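Local coordinates for CghA (Chaetomium globosum, PDB 6KBC), which belongs to the fungal Diels-Alderase family and probably pairs two calycin-like domains, with the ligand WK1 bound in a pocket of the chain, at residues Y252-M257 against F341-H346; V245-G250 against V369-G374; D241-R246 against V303-L308; S283-S288 against L327-A332. All blocks are in the same frame, centred on the assembly; numbering follows the deposited sequence.

Contact 1 of 4, residues Y252-M257 against F341-H346; sequences YVMAVM and FDLRHH. With WK1 ((2S)-3-[(2S,4E)-4-[[(1R,2S,4aR,6S,8R,8aS)-2-[(E)-but-2-en-2-yl]-6,8-dimethyl-1,2,4a,5,6,7,8,8a-octahydronaphthalen-1-yl]-oxidanyl-methylidene]-3,5-bis(oxidanylidene)pyrrolidin-2-yl]-2-methyl-2-oxidanyl-propanoic acid), chain B.
Tyr252 and Phe341 meet as a T-shaped pair inside the C-terminal domain, whose curled sheet is consistent with a calycin-type barrel. The pair joins strands 252-257 and 341-346, whose axes run at 66° to each other and 11.2 Å apart at closest approach. Phe341 presents its edge: CZ sits over one face of the tyrosine ring, toward the rim, 3.5 Å from Tyr252 CG, and the two ring planes meet at 66°. At its far end Tyr252 OH is hydrogen-bonded to Glu380 and Arg277, which fixes the ring from outside the pair. Met254 packs over a face of the Phe341 ring. Its chain bends at both chi2 and chi3 (57°) and carries CE above the middle of the ring, 3.6 Å from the Phe341 centroid, a CH-pi contact, while SD comes in obliquely as a Met-aromatic partner and grazes Leu343 CD1. Met257, at the other end of the strand, belongs to the ligand pocket, where its SD lies 3.4 Å from WK1 C6.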
loop_
_atom_site.group_PDB
_atom_site.type_symbol
_atom_site.label_atom_id
_atom_site.label_comp_id
_atom_site.label_asym_id
_atom_site.label_seq_id
_atom_site.Cartn_x
_atom_site.Cartn_y
_atom_site.Cartn_z
ATOM N N TYR A 252 -9.809 -16.039 -2.248
ATOM C CA TYR A 252 -9.983 -14.700 -1.695
ATOM C C TYR A 252 -8.748 -13.854 -1.927
ATOM O O TYR A 252 -7.617 -14.300 -1.679
ATOM C CB TYR A 252 -10.287 -14.766 -0.197
ATOM C CG TYR A 252 -11.588 -15.426 0.100
ATOM C CD1 TYR A 252 -12.787 -14.827 -0.257
ATOM C CD2 TYR A 252 -11.627 -16.680 0.681
ATOM C CE1 TYR A 252 -13.994 -15.450 0.009
ATOM C CE2 TYR A 252 -12.810 -17.307 0.940
ATOM C CZ TYR A 252 -13.993 -16.689 0.605
ATOM O OH TYR A 252 -15.181 -17.325 0.879
ATOM N N VAL A 253 -8.969 -12.620 -2.366
ATOM C CA VAL A 253 -7.929 -11.605 -2.415
ATOM C C VAL A 253 -8.437 -10.408 -1.627
ATOM O O VAL A 253 -9.565 -9.956 -1.843
ATOM C CB VAL A 253 -7.582 -11.219 -3.859
ATOM C CG1 VAL A 253 -6.708 -9.979 -3.884
ATOM C CG2 VAL A 253 -6.872 -12.389 -4.547
ATOM N N MET A 254 -7.619 -9.914 -0.711
ATOM C CA MET A 254 -8.035 -8.812 0.148
ATOM C C MET A 254 -6.953 -7.753 0.193
ATOM O O MET A 254 -5.754 -8.063 0.205
ATOM C CB MET A 254 -8.383 -9.274 1.575
ATOM C CG MET A 254 -7.227 -9.710 2.446
ATOM S SD MET A 254 -7.641 -11.087 3.563
ATOM C CE MET A 254 -8.222 -12.394 2.463
ATOM N N ALA A 255 -7.384 -6.493 0.184
ATOM C CA ALA A 255 -6.459 -5.377 0.220
ATOM C C ALA A 255 -7.080 -4.298 1.085
ATOM O O ALA A 255 -8.287 -4.065 1.023
ATOM C CB ALA A 255 -6.143 -4.853 -1.187
ATOM N N VAL A 256 -6.268 -3.697 1.942
ATOM C CA VAL A 256 -6.785 -2.832 2.998
ATOM C C VAL A 256 -5.850 -1.655 3.160
ATOM O O VAL A 256 -4.628 -1.813 3.155
ATOM C CB VAL A 256 -6.919 -3.565 4.356
ATOM C CG1 VAL A 256 -7.330 -2.580 5.464
ATOM C CG2 VAL A 256 -7.931 -4.691 4.265
ATOM N N MET A 257 -6.429 -0.474 3.332
ATOM C CA MET A 257 -5.724 0.675 3.893
ATOM C C MET A 257 -6.685 1.228 4.933
ATOM O O MET A 257 -7.708 1.808 4.556
ATOM C CB MET A 257 -5.381 1.714 2.823
ATOM C CG MET A 257 -4.482 2.863 3.313
ATOM S SD MET A 257 -3.180 2.502 4.521
ATOM C CE MET A 257 -2.020 1.792 3.383
ATOM N N PHE A 341 -10.842 -13.409 8.379
ATOM C CA PHE A 341 -9.515 -13.939 8.140
ATOM C C PHE A 341 -8.607 -13.526 9.275
ATOM O O PHE A 341 -8.665 -12.388 9.752
ATOM C CB PHE A 341 -8.917 -13.450 6.807
ATOM C CG PHE A 341 -9.788 -13.741 5.630
ATOM C CD1 PHE A 341 -9.697 -14.963 4.972
ATOM C CD2 PHE A 341 -10.720 -12.812 5.198
ATOM C CE1 PHE A 341 -10.510 -15.238 3.864
ATOM C CE2 PHE A 341 -11.533 -13.089 4.103
ATOM C CZ PHE A 341 -11.428 -14.308 3.454
ATOM N N ASP A 342 -7.762 -14.450 9.690
ATOM C CA ASP A 342 -6.700 -14.138 10.628
ATOM C C ASP A 342 -5.412 -14.027 9.844
ATOM O O ASP A 342 -5.069 -14.929 9.063
ATOM C CB ASP A 342 -6.598 -15.200 11.722
ATOM C CG ASP A 342 -7.677 -15.022 12.783
ATOM O OD1 ASP A 342 -8.505 -14.084 12.645
ATOM O OD2 ASP A 342 -7.677 -15.784 13.760
ATOM N N LEU A 343 -4.730 -12.911 10.015
ATOM C CA LEU A 343 -3.468 -12.648 9.340
ATOM C C LEU A 343 -2.414 -12.635 10.432
ATOM O O LEU A 343 -2.303 -11.659 11.179
ATOM C CB LEU A 343 -3.510 -11.326 8.591
ATOM C CG LEU A 343 -4.208 -11.352 7.222
ATOM C CD1 LEU A 343 -5.664 -11.699 7.343
ATOM C CD2 LEU A 343 -4.060 -9.984 6.636
ATOM N N ARG A 344 -1.657 -13.717 10.552
ATOM C CA ARG A 344 -0.747 -13.855 11.680
ATOM C C ARG A 344 0.676 -13.615 11.221
ATOM O O ARG A 344 1.089 -14.113 10.169
ATOM C CB ARG A 344 -0.907 -15.217 12.364
ATOM C CG ARG A 344 -2.297 -15.327 12.967
ATOM C CD ARG A 344 -2.567 -16.672 13.623
ATOM N NE ARG A 344 -3.893 -16.663 14.226
ATOM C CZ ARG A 344 -4.149 -16.214 15.452
ATOM N NH1 ARG A 344 -3.162 -15.732 16.210
ATOM N NH2 ARG A 344 -5.394 -16.240 15.916
ATOM N N HIS A 345 1.409 -12.831 12.017
ATOM C CA HIS A 345 2.776 -12.443 11.697
ATOM C C HIS A 345 3.659 -13.671 11.556
ATOM O O HIS A 345 3.896 -14.386 12.538
ATOM C CB HIS A 345 3.341 -11.538 12.788
ATOM C CG HIS A 345 2.591 -10.248 12.945
ATOM N ND1 HIS A 345 2.570 -9.541 14.128
ATOM C CD2 HIS A 345 1.849 -9.536 12.063
ATOM C CE1 HIS A 345 1.838 -8.452 13.972
ATOM N NE2 HIS A 345 1.401 -8.416 12.723
ATOM N N HIS A 346 4.156 -13.903 10.344
ATOM C CA HIS A 346 4.999 -15.049 10.049
ATOM C C HIS A 346 6.467 -14.680 9.951
ATOM O O HIS A 346 7.316 -15.395 10.476
ATOM C CB HIS A 346 4.548 -15.720 8.745
ATOM C CG HIS A 346 5.392 -16.894 8.371
ATOM N ND1 HIS A 346 5.260 -18.126 8.976
ATOM C CD2 HIS A 346 6.408 -17.017 7.480
ATOM C CE1 HIS A 346 6.152 -18.958 8.469
ATOM N NE2 HIS A 346 6.857 -18.312 7.555
HETATM O O WK1 B . 10.816 3.443 5.014
HETATM C C17 WK1 B . 10.162 2.548 4.544
HETATM O O1 WK1 B . 10.641 1.708 3.836
HETATM C C19 WK1 B . 8.721 2.448 4.839
HETATM O O2 WK1 B . 8.300 3.382 5.773
HETATM C C18 WK1 B . 8.445 1.109 5.451
HETATM C C20 WK1 B . 8.070 2.711 3.509
HETATM C C22 WK1 B . 6.660 2.280 3.512
HETATM N N WK1 B . 5.938 2.298 2.254
HETATM C C21 WK1 B . 4.742 2.849 2.436
HETATM O O5 WK1 B . 3.868 2.969 1.464
HETATM C C23 WK1 B . 5.749 2.963 4.401
HETATM O O4 WK1 B . 5.964 3.216 5.676
HETATM C C24 WK1 B . 4.510 3.330 3.807
HETATM C C16 WK1 B . 3.380 3.992 4.449
HETATM O O3 WK1 B . 3.486 4.274 5.689
HETATM C C9 WK1 B . 2.118 4.194 3.720
HETATM C C8 WK1 B . 1.445 2.810 3.943
HETATM C C12 WK1 B . 2.295 1.558 3.886
HETATM C C13 WK1 B . 2.413 0.827 2.800
HETATM C C90 WK1 B . 3.263 -0.397 2.774
HETATM C C14 WK1 B . 3.039 1.113 5.094
HETATM C C7 WK1 B . 0.733 2.743 5.260
HETATM C C6 WK1 B . -0.134 3.674 5.557
HETATM C C3 WK1 B . -0.141 4.893 4.692
HETATM C C4 WK1 B . 1.241 5.321 4.245
HETATM C C5 WK1 B . 1.052 6.361 3.158
HETATM C C11 WK1 B . 2.368 6.973 2.796
HETATM C C2 WK1 B . -0.966 6.056 5.180
HETATM C C1 WK1 B . -1.258 6.867 3.957
HETATM C C10 WK1 B . -2.249 7.967 4.148
HETATM C C WK1 B . 0.042 7.443 3.485
#

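Contact 2 of 4, residues V245-G250 against V369-G374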
loop_
_atom_site.group_PDB
_atom_site.type_symbol
_atom_site.label_atom_id
_atom_site.label_comp_id
_atom_site.label_asym_id
_atom_site.label_seq_id
_atom_site.Cartn_x
_atom_site.Cartn_y
_atom_site.Cartn_z
ATOM N N VAL A 245 -2.809 -3.884 4.118
ATOM C CA VAL A 245 -2.883 -5.332 3.936
ATOM C C VAL A 245 -2.976 -5.640 2.458
ATOM O O VAL A 245 -3.767 -5.024 1.740
ATOM C CB VAL A 245 -4.113 -5.966 4.622
ATOM C CG1 VAL A 245 -4.160 -7.456 4.345
ATOM C CG2 VAL A 245 -4.131 -5.701 6.097
ATOM N N ARG A 246 -2.232 -6.650 2.015
ATOM C CA ARG A 246 -2.562 -7.332 0.768
ATOM C C ARG A 246 -2.359 -8.813 1.007
ATOM O O ARG A 246 -1.275 -9.217 1.427
ATOM C CB ARG A 246 -1.700 -6.862 -0.402
ATOM C CG ARG A 246 -2.171 -7.500 -1.721
ATOM C CD ARG A 246 -1.208 -7.248 -2.865
ATOM N NE ARG A 246 -0.796 -5.851 -2.968
ATOM C CZ ARG A 246 -1.570 -4.858 -3.401
ATOM N NH1 ARG A 246 -2.822 -5.087 -3.793
ATOM N NH2 ARG A 246 -1.069 -3.631 -3.472
ATOM N N ALA A 247 -3.395 -9.612 0.772
ATOM C CA ALA A 247 -3.311 -11.028 1.085
ATOM C C ALA A 247 -4.148 -11.817 0.098
ATOM O O ALA A 247 -5.163 -11.331 -0.403
ATOM C CB ALA A 247 -3.805 -11.344 2.499
ATOM N N GLN A 248 -3.744 -13.064 -0.114
ATOM C CA GLN A 248 -4.489 -14.008 -0.940
ATOM C C GLN A 248 -4.589 -15.327 -0.190
ATOM O O GLN A 248 -3.585 -15.816 0.338
ATOM C CB GLN A 248 -3.812 -14.225 -2.298
ATOM C CG GLN A 248 -4.557 -15.272 -3.161
ATOM C CD GLN A 248 -3.951 -15.440 -4.540
ATOM O OE1 GLN A 248 -2.735 -15.538 -4.687
ATOM N NE2 GLN A 248 -4.797 -15.430 -5.557
ATOM N N ALA A 249 -5.794 -15.884 -0.118
ATOM C CA ALA A 249 -6.014 -17.170 0.548
ATOM C C ALA A 249 -7.115 -17.896 -0.207
ATOM O O ALA A 249 -8.271 -17.466 -0.178
ATOM C CB ALA A 249 -6.395 -16.994 2.022
ATOM N N GLY A 250 -6.767 -18.986 -0.881
ATOM C CA GLY A 250 -7.730 -19.687 -1.697
ATOM C C GLY A 250 -8.296 -18.770 -2.760
ATOM O O GLY A 250 -7.562 -18.070 -3.456
ATOM N N VAL A 369 2.519 -12.314 6.380
ATOM C CA VAL A 369 1.540 -12.913 7.273
ATOM C C VAL A 369 1.050 -14.215 6.667
ATOM O O VAL A 369 0.899 -14.338 5.451
ATOM C CB VAL A 369 0.348 -11.972 7.554
ATOM C CG1 VAL A 369 0.801 -10.792 8.439
ATOM C CG2 VAL A 369 -0.229 -11.467 6.229
ATOM N N GLU A 370 0.765 -15.178 7.531
ATOM C CA GLU A 370 0.026 -16.361 7.133
ATOM C C GLU A 370 -1.456 -16.081 7.339
ATOM O O GLU A 370 -1.855 -15.513 8.361
ATOM C CB GLU A 370 0.460 -17.564 7.963
ATOM C CG GLU A 370 -0.035 -18.893 7.430
ATOM C CD GLU A 370 0.668 -20.057 8.115
ATOM O OE1 GLU A 370 1.517 -19.798 9.003
ATOM O OE2 GLU A 370 0.415 -21.217 7.733
ATOM N N VAL A 371 -2.273 -16.482 6.369
ATOM C CA VAL A 371 -3.683 -16.107 6.307
ATOM C C VAL A 371 -4.535 -17.363 6.410
ATOM O O VAL A 371 -4.299 -18.341 5.691
ATOM C CB VAL A 371 -3.990 -15.343 5.004
ATOM C CG1 VAL A 371 -5.446 -14.870 4.972
ATOM C CG2 VAL A 371 -3.027 -14.176 4.851
ATOM N N THR A 372 -5.525 -17.333 7.298
ATOM C CA THR A 372 -6.497 -18.406 7.460
ATOM C C THR A 372 -7.889 -17.806 7.604
ATOM O O THR A 372 -8.037 -16.680 8.069
ATOM C CB THR A 372 -6.162 -19.279 8.689
ATOM O OG1 THR A 372 -6.346 -18.496 9.878
ATOM C CG2 THR A 372 -4.729 -19.787 8.637
ATOM N N GLY A 373 -8.909 -18.554 7.177
ATOM C CA GLY A 373 -10.282 -18.162 7.437
ATOM C C GLY A 373 -11.240 -18.451 6.297
ATOM O O GLY A 373 -11.112 -19.475 5.617
ATOM N N GLY A 374 -12.214 -17.576 6.078
ATOM C CA GLY A 374 -13.157 -17.780 4.998
ATOM C C GLY A 374 -14.539 -17.306 5.393
ATOM O O GLY A 374 -14.697 -16.518 6.324
#
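Ala247 and Ala249 both turn their methyl groups to Val371, and with it they make up the contact between strands 245-249 and 369-374. Val245, two residues before Ala247, packs instead on Leu343, the leucine that also touches Val369 and Val371, so a shared neighbour bridges the two segments at this end. Arg246 turns away and gives its guanidinium to Asp52 and Asp227. Ala247 is the first to touch: its CB lies 3.8 Å from Val371 CG2. The sheet curls here, consistent with a calycin-type barrel; strand 382-392 pairs with both strands, and the two meet by side chains alone, with no hydrogen bond between them. Ala249 faces the valine again, its CB 3.8 Å from Val371 CG1. The valine thus uses one branch for each alanine; with CG1 anti to the backbone N (chi1 -176°), CG2 falls beside that nitrogen and faces Ala247.

Contact 3 of 4, residues D241-R246 against V303-L308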
loop_
_atom_site.group_PDB
_atom_site.type_symbol
_atom_site.label_atom_id
_atom_site.label_comp_id
_atom_site.label_asym_id
_atom_site.label_seq_id
_atom_site.Cartn_x
_atom_site.Cartn_y
_atom_site.Cartn_z
ATOM N N ASP A 241 -2.862 5.237 13.853
ATOM C CA ASP A 241 -2.751 3.858 13.406
ATOM C C ASP A 241 -2.995 3.808 11.908
ATOM O O ASP A 241 -3.943 4.421 11.408
ATOM C CB ASP A 241 -3.752 2.967 14.149
ATOM C CG ASP A 241 -3.303 1.522 14.232
ATOM O OD1 ASP A 241 -3.142 0.886 13.167
ATOM O OD2 ASP A 241 -3.082 1.028 15.356
ATOM N N ALA A 242 -2.143 3.080 11.199
ATOM C CA ALA A 242 -2.350 2.840 9.779
ATOM C C ALA A 242 -2.078 1.367 9.529
ATOM O O ALA A 242 -1.083 0.832 10.021
ATOM C CB ALA A 242 -1.436 3.719 8.916
ATOM N N LEU A 243 -2.975 0.704 8.808
ATOM C CA LEU A 243 -2.806 -0.708 8.488
ATOM C C LEU A 243 -2.920 -0.900 6.985
ATOM O O LEU A 243 -3.988 -0.665 6.409
ATOM C CB LEU A 243 -3.847 -1.567 9.194
ATOM C CG LEU A 243 -3.861 -3.025 8.699
ATOM C CD1 LEU A 243 -2.572 -3.724 9.070
ATOM C CD2 LEU A 243 -5.064 -3.752 9.280
ATOM N N PHE A 244 -1.828 -1.333 6.362
ATOM C CA PHE A 244 -1.837 -1.820 4.982
ATOM C C PHE A 244 -1.952 -3.334 4.985
ATOM O O PHE A 244 -1.253 -4.004 5.745
ATOM C CB PHE A 244 -0.558 -1.427 4.239
ATOM C CG PHE A 244 -0.476 -2.008 2.834
ATOM C CD1 PHE A 244 -1.050 -1.341 1.763
ATOM C CD2 PHE A 244 0.155 -3.225 2.599
ATOM C CE1 PHE A 244 -0.992 -1.877 0.456
ATOM C CE2 PHE A 244 0.224 -3.772 1.305
ATOM C CZ PHE A 244 -0.359 -3.096 0.239
ATOM N N VAL A 245 -2.809 -3.884 4.118
ATOM C CA VAL A 245 -2.883 -5.332 3.936
ATOM C C VAL A 245 -2.976 -5.640 2.458
ATOM O O VAL A 245 -3.767 -5.024 1.740
ATOM C CB VAL A 245 -4.113 -5.966 4.622
ATOM C CG1 VAL A 245 -4.160 -7.456 4.345
ATOM C CG2 VAL A 245 -4.131 -5.701 6.097
ATOM N N ARG A 246 -2.232 -6.650 2.015
ATOM C CA ARG A 246 -2.562 -7.332 0.768
ATOM C C ARG A 246 -2.359 -8.813 1.007
ATOM O O ARG A 246 -1.275 -9.217 1.427
ATOM C CB ARG A 246 -1.700 -6.862 -0.402
ATOM C CG ARG A 246 -2.171 -7.500 -1.721
ATOM C CD ARG A 246 -1.208 -7.248 -2.865
ATOM N NE ARG A 246 -0.796 -5.851 -2.968
ATOM C CZ ARG A 246 -1.570 -4.858 -3.401
ATOM N NH1 ARG A 246 -2.822 -5.087 -3.793
ATOM N NH2 ARG A 246 -1.069 -3.631 -3.472
ATOM N N VAL A 303 -15.428 -3.371 6.559
ATOM C CA VAL A 303 -14.405 -4.252 7.087
ATOM C C VAL A 303 -14.136 -3.836 8.521
ATOM O O VAL A 303 -14.200 -2.649 8.854
ATOM C CB VAL A 303 -13.120 -4.238 6.236
ATOM C CG1 VAL A 303 -12.444 -2.892 6.282
ATOM C CG2 VAL A 303 -12.173 -5.355 6.707
ATOM N N ARG A 304 -13.910 -4.822 9.377
ATOM C CA ARG A 304 -13.443 -4.606 10.736
ATOM C C ARG A 304 -12.015 -5.114 10.831
ATOM O O ARG A 304 -11.739 -6.260 10.453
ATOM C CB ARG A 304 -14.355 -5.335 11.722
ATOM C CG ARG A 304 -13.972 -5.160 13.190
ATOM C CD ARG A 304 -15.005 -5.848 14.024
ATOM N NE ARG A 304 -15.088 -7.290 13.762
ATOM C CZ ARG A 304 -14.325 -8.195 14.372
ATOM N NH1 ARG A 304 -13.425 -7.804 15.265
ATOM N NH2 ARG A 304 -14.469 -9.487 14.102
ATOM N N THR A 305 -11.106 -4.260 11.284
ATOM C CA THR A 305 -9.720 -4.640 11.526
ATOM C C THR A 305 -9.522 -4.733 13.037
ATOM O O THR A 305 -9.794 -3.766 13.751
ATOM C CB THR A 305 -8.761 -3.609 10.941
ATOM O OG1 THR A 305 -8.950 -2.363 11.640
ATOM C CG2 THR A 305 -9.004 -3.433 9.420
ATOM N N GLU A 306 -9.054 -5.880 13.529
ATOM C CA GLU A 306 -8.895 -6.058 14.976
ATOM C C GLU A 306 -7.516 -6.621 15.264
ATOM O O GLU A 306 -7.153 -7.682 14.740
ATOM C CB GLU A 306 -9.970 -6.985 15.559
ATOM C CG GLU A 306 -9.676 -7.346 17.014
ATOM C CD GLU A 306 -10.749 -8.217 17.656
ATOM O OE1 GLU A 306 -10.949 -8.086 18.877
ATOM O OE2 GLU A 306 -11.418 -8.990 16.930
ATOM N N LYS A 307 -6.752 -5.910 16.081
ATOM C CA LYS A 307 -5.454 -6.416 16.504
ATOM C C LYS A 307 -5.646 -7.720 17.272
ATOM O O LYS A 307 -6.529 -7.820 18.130
ATOM C CB LYS A 307 -4.738 -5.388 17.385
ATOM C CG LYS A 307 -4.327 -4.093 16.669
ATOM C CD LYS A 307 -4.118 -2.979 17.715
ATOM C CE LYS A 307 -4.123 -1.613 17.059
ATOM N NZ LYS A 307 -2.942 -1.464 16.149
ATOM N N LEU A 308 -4.840 -8.728 16.928
ATOM C CA LEU A 308 -4.865 -10.035 17.577
ATOM C C LEU A 308 -3.698 -10.118 18.543
ATOM O O LEU A 308 -2.583 -9.713 18.200
ATOM C CB LEU A 308 -4.763 -11.162 16.553
ATOM C CG LEU A 308 -5.947 -11.347 15.606
ATOM C CD1 LEU A 308 -5.649 -12.438 14.610
ATOM C CD2 LEU A 308 -7.205 -11.697 16.385
#
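A salt bridge, backed by a buried apolar touch, joins strands 241-246 and 303-308 of the C-terminal domain, whose curled sheet is consistent with a calycin-type barrel. Asp241 and Lys307 approach from facing sides, and Lys307 NZ donates to Asp241 OD2 at 2.6 Å. The ammonium arrives on the syn side of the carboxylate, 15° out of its plane. Most of the lysine chain is extended, but it bends at the last torsion (chi4 -66°), where NZ swings round to the acid. Neither group depends on the other alone: Asp241 also pairs with Arg258 and Arg319, and Lys307 with Asp320 and the hydroxyl of Tyr325. Such a cluster of mixed charges would probably favour the ionised form of both. Two residues on from Asp241, Leu243 lies alongside Thr305, the two pointing contrary ways, while the threonine OG1 is hydrogen-bonded to Arg258. The residues flanking Leu243, Ala242 and Phe244, turn to the other side of the strand and touch WK1, so this strand lines the ligand pocket with one face and meets strand 303-308 with the other. Leu243 meets the threonine through a single branch, CD2, which lies 4.0 Å from Thr305 CG2.

Contact 4 of 4, residues S283-S288 against L327-A332; sequences SNALRS and LEFRSA
Ser283 and Phe329 have most of the surface that this contact buries, and Ala285 adds to it. Ser283 OG, placed anti to its own backbone nitrogen (chi1 -173°), donates a hydrogen bond of 2.8 Å to Arg330 O. The hydroxyl approaches from above the carbonyl plane, 47° out of it. Ser283 OG also lies at the edge of the phenylalanine ring, 3.7 Å from Phe329 CD1. Ala285 CB comes to that edge as well, 4.1 Å from Phe329 CD1, so a hydroxyl and a methyl border one rim of the ring. The ring also packs on Val303 and Met254. Arg330 turns its side chain away from Ser283: NE and NH2 both grip Glu328 OE2, side-on, and NH1 reaches Ala297 O and Asp295. Strands 283-285 and 327-330 cross at 110° with 7.2 Å between their axes; the serine bond and the ring edge join two strands that are not paired with each other, an arrangement consistent with a curled, calycin-type barrel.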
loop_
_atom_site.group_PDB
_atom_site.type_symbol
_atom_site.label_atom_id
_atom_site.label_comp_id
_atom_site.label_asym_id
_atom_site.label_seq_id
_atom_site.Cartn_x
_atom_site.Cartn_y
_atom_site.Cartn_z
ATOM N N SER A 283 -16.856 -7.537 -1.137
ATOM C CA SER A 283 -17.025 -6.468 -0.158
ATOM C C SER A 283 -16.254 -5.255 -0.658
ATOM O O SER A 283 -15.022 -5.284 -0.736
ATOM C CB SER A 283 -16.543 -6.895 1.234
ATOM O OG SER A 283 -16.862 -5.903 2.210
ATOM N N ASN A 284 -16.978 -4.195 -1.007
ATOM C CA ASN A 284 -16.370 -2.909 -1.338
ATOM C C ASN A 284 -16.365 -2.082 -0.058
ATOM O O ASN A 284 -17.274 -1.286 0.208
ATOM C CB ASN A 284 -17.143 -2.235 -2.467
ATOM C CG ASN A 284 -16.554 -0.902 -2.865
ATOM O OD1 ASN A 284 -15.427 -0.585 -2.522
ATOM N ND2 ASN A 284 -17.324 -0.113 -3.605
ATOM N N ALA A 285 -15.329 -2.273 0.750
ATOM C CA ALA A 285 -15.368 -1.872 2.157
ATOM C C ALA A 285 -14.796 -0.469 2.300
ATOM O O ALA A 285 -13.580 -0.276 2.384
ATOM C CB ALA A 285 -14.619 -2.879 3.020
ATOM N N LEU A 286 -15.683 0.518 2.338
ATOM C CA LEU A 286 -15.301 1.898 2.590
ATOM C C LEU A 286 -15.716 2.333 3.987
ATOM O O LEU A 286 -15.651 3.524 4.309
ATOM C CB LEU A 286 -15.933 2.804 1.539
ATOM C CG LEU A 286 -15.513 2.431 0.117
ATOM C CD1 LEU A 286 -16.347 3.219 -0.879
ATOM C CD2 LEU A 286 -14.003 2.674 -0.081
ATOM N N ARG A 287 -16.153 1.386 4.809
ATOM C CA ARG A 287 -16.573 1.619 6.181
ATOM C C ARG A 287 -15.753 0.706 7.092
ATOM O O ARG A 287 -15.662 -0.500 6.845
ATOM C CB ARG A 287 -18.076 1.342 6.329
ATOM C CG ARG A 287 -18.621 1.452 7.759
ATOM C CD ARG A 287 -20.099 1.057 7.787
ATOM N NE ARG A 287 -20.936 2.085 7.161
ATOM C CZ ARG A 287 -22.257 2.019 7.086
ATOM N NH1 ARG A 287 -22.895 0.973 7.590
ATOM N NH2 ARG A 287 -22.936 3.002 6.510
ATOM N N SER A 288 -15.152 1.280 8.131
ATOM C CA SER A 288 -14.308 0.555 9.075
ATOM C C SER A 288 -15.036 0.456 10.411
ATOM O O SER A 288 -15.342 1.480 11.021
ATOM C CB SER A 288 -12.969 1.276 9.242
ATOM O OG SER A 288 -12.043 0.514 10.017
ATOM N N LEU A 327 -9.278 -9.640 10.031
ATOM C CA LEU A 327 -10.050 -8.866 9.067
ATOM C C LEU A 327 -11.402 -9.528 8.907
ATOM O O LEU A 327 -11.487 -10.677 8.455
ATOM C CB LEU A 327 -9.379 -8.810 7.688
ATOM C CG LEU A 327 -8.014 -8.156 7.579
ATOM C CD1 LEU A 327 -7.606 -8.142 6.093
ATOM C CD2 LEU A 327 -8.067 -6.763 8.170
ATOM N N GLU A 328 -12.457 -8.803 9.240
ATOM C CA GLU A 328 -13.812 -9.299 9.057
ATOM C C GLU A 328 -14.481 -8.420 8.013
ATOM O O GLU A 328 -14.740 -7.243 8.269
ATOM C CB GLU A 328 -14.583 -9.281 10.366
ATOM C CG GLU A 328 -16.037 -9.677 10.249
ATOM C CD GLU A 328 -16.786 -9.179 11.458
ATOM O OE1 GLU A 328 -17.036 -9.988 12.362
ATOM O OE2 GLU A 328 -17.084 -7.963 11.513
ATOM N N PHE A 329 -14.748 -8.982 6.839
ATOM C CA PHE A 329 -15.442 -8.242 5.792
ATOM C C PHE A 329 -16.927 -8.538 5.869
ATOM O O PHE A 329 -17.325 -9.671 6.134
ATOM C CB PHE A 329 -14.920 -8.631 4.400
ATOM C CG PHE A 329 -13.586 -8.057 4.076
ATOM C CD1 PHE A 329 -13.487 -6.825 3.460
ATOM C CD2 PHE A 329 -12.424 -8.753 4.383
ATOM C CE1 PHE A 329 -12.240 -6.299 3.136
ATOM C CE2 PHE A 329 -11.182 -8.236 4.071
ATOM C CZ PHE A 329 -11.093 -7.000 3.439
ATOM N N ARG A 330 -17.744 -7.524 5.629
ATOM C CA ARG A 330 -19.183 -7.710 5.561
ATOM C C ARG A 330 -19.689 -7.247 4.206
ATOM O O ARG A 330 -19.204 -6.256 3.654
ATOM C CB ARG A 330 -19.905 -6.928 6.652
ATOM C CG ARG A 330 -19.396 -7.246 8.024
ATOM C CD ARG A 330 -20.366 -6.777 9.091
ATOM N NE ARG A 330 -19.720 -6.876 10.385
ATOM C CZ ARG A 330 -20.225 -6.403 11.516
ATOM N NH1 ARG A 330 -21.426 -5.811 11.517
ATOM N NH2 ARG A 330 -19.518 -6.529 12.645
ATOM N N SER A 331 -20.674 -7.959 3.692
ATOM C CA SER A 331 -21.378 -7.562 2.484
ATOM C C SER A 331 -22.790 -7.113 2.841
ATOM O O SER A 331 -23.510 -7.831 3.542
ATOM C CB SER A 331 -21.448 -8.723 1.493
ATOM O OG SER A 331 -22.442 -8.443 0.521
ATOM N N ALA A 332 -23.183 -5.931 2.359
ATOM C CA ALA A 332 -24.579 -5.501 2.422
ATOM C C ALA A 332 -25.404 -6.056 1.261
ATOM O O ALA A 332 -26.541 -5.608 1.042
ATOM C CB ALA A 332 -24.670 -3.974 2.436
#

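All four contacts belong to the C-terminal Diels-Alderase domain and tie together strands of one curled sheet. Contacts 1 and 2 have centres about 4 Å apart, and strand 239-249 serves both contact 2 and contact 3, whose segments share Val245 and Arg246. Contact 4 lies farther out, its centre about 12 to 15 Å from the others. Along the chain, contact 4 falls within the span of contact 1, and contact 1 within that of contact 2, whereas contact 3 alternates with contacts 1 and 4. Strands 239-249 and 252-261 are sheet neighbours, as are 302-308, 324-330 and 338-346 in turn. Side chains thus link non-neighbouring strands, and contacts 1 and 3 extend to the WK1 pocket.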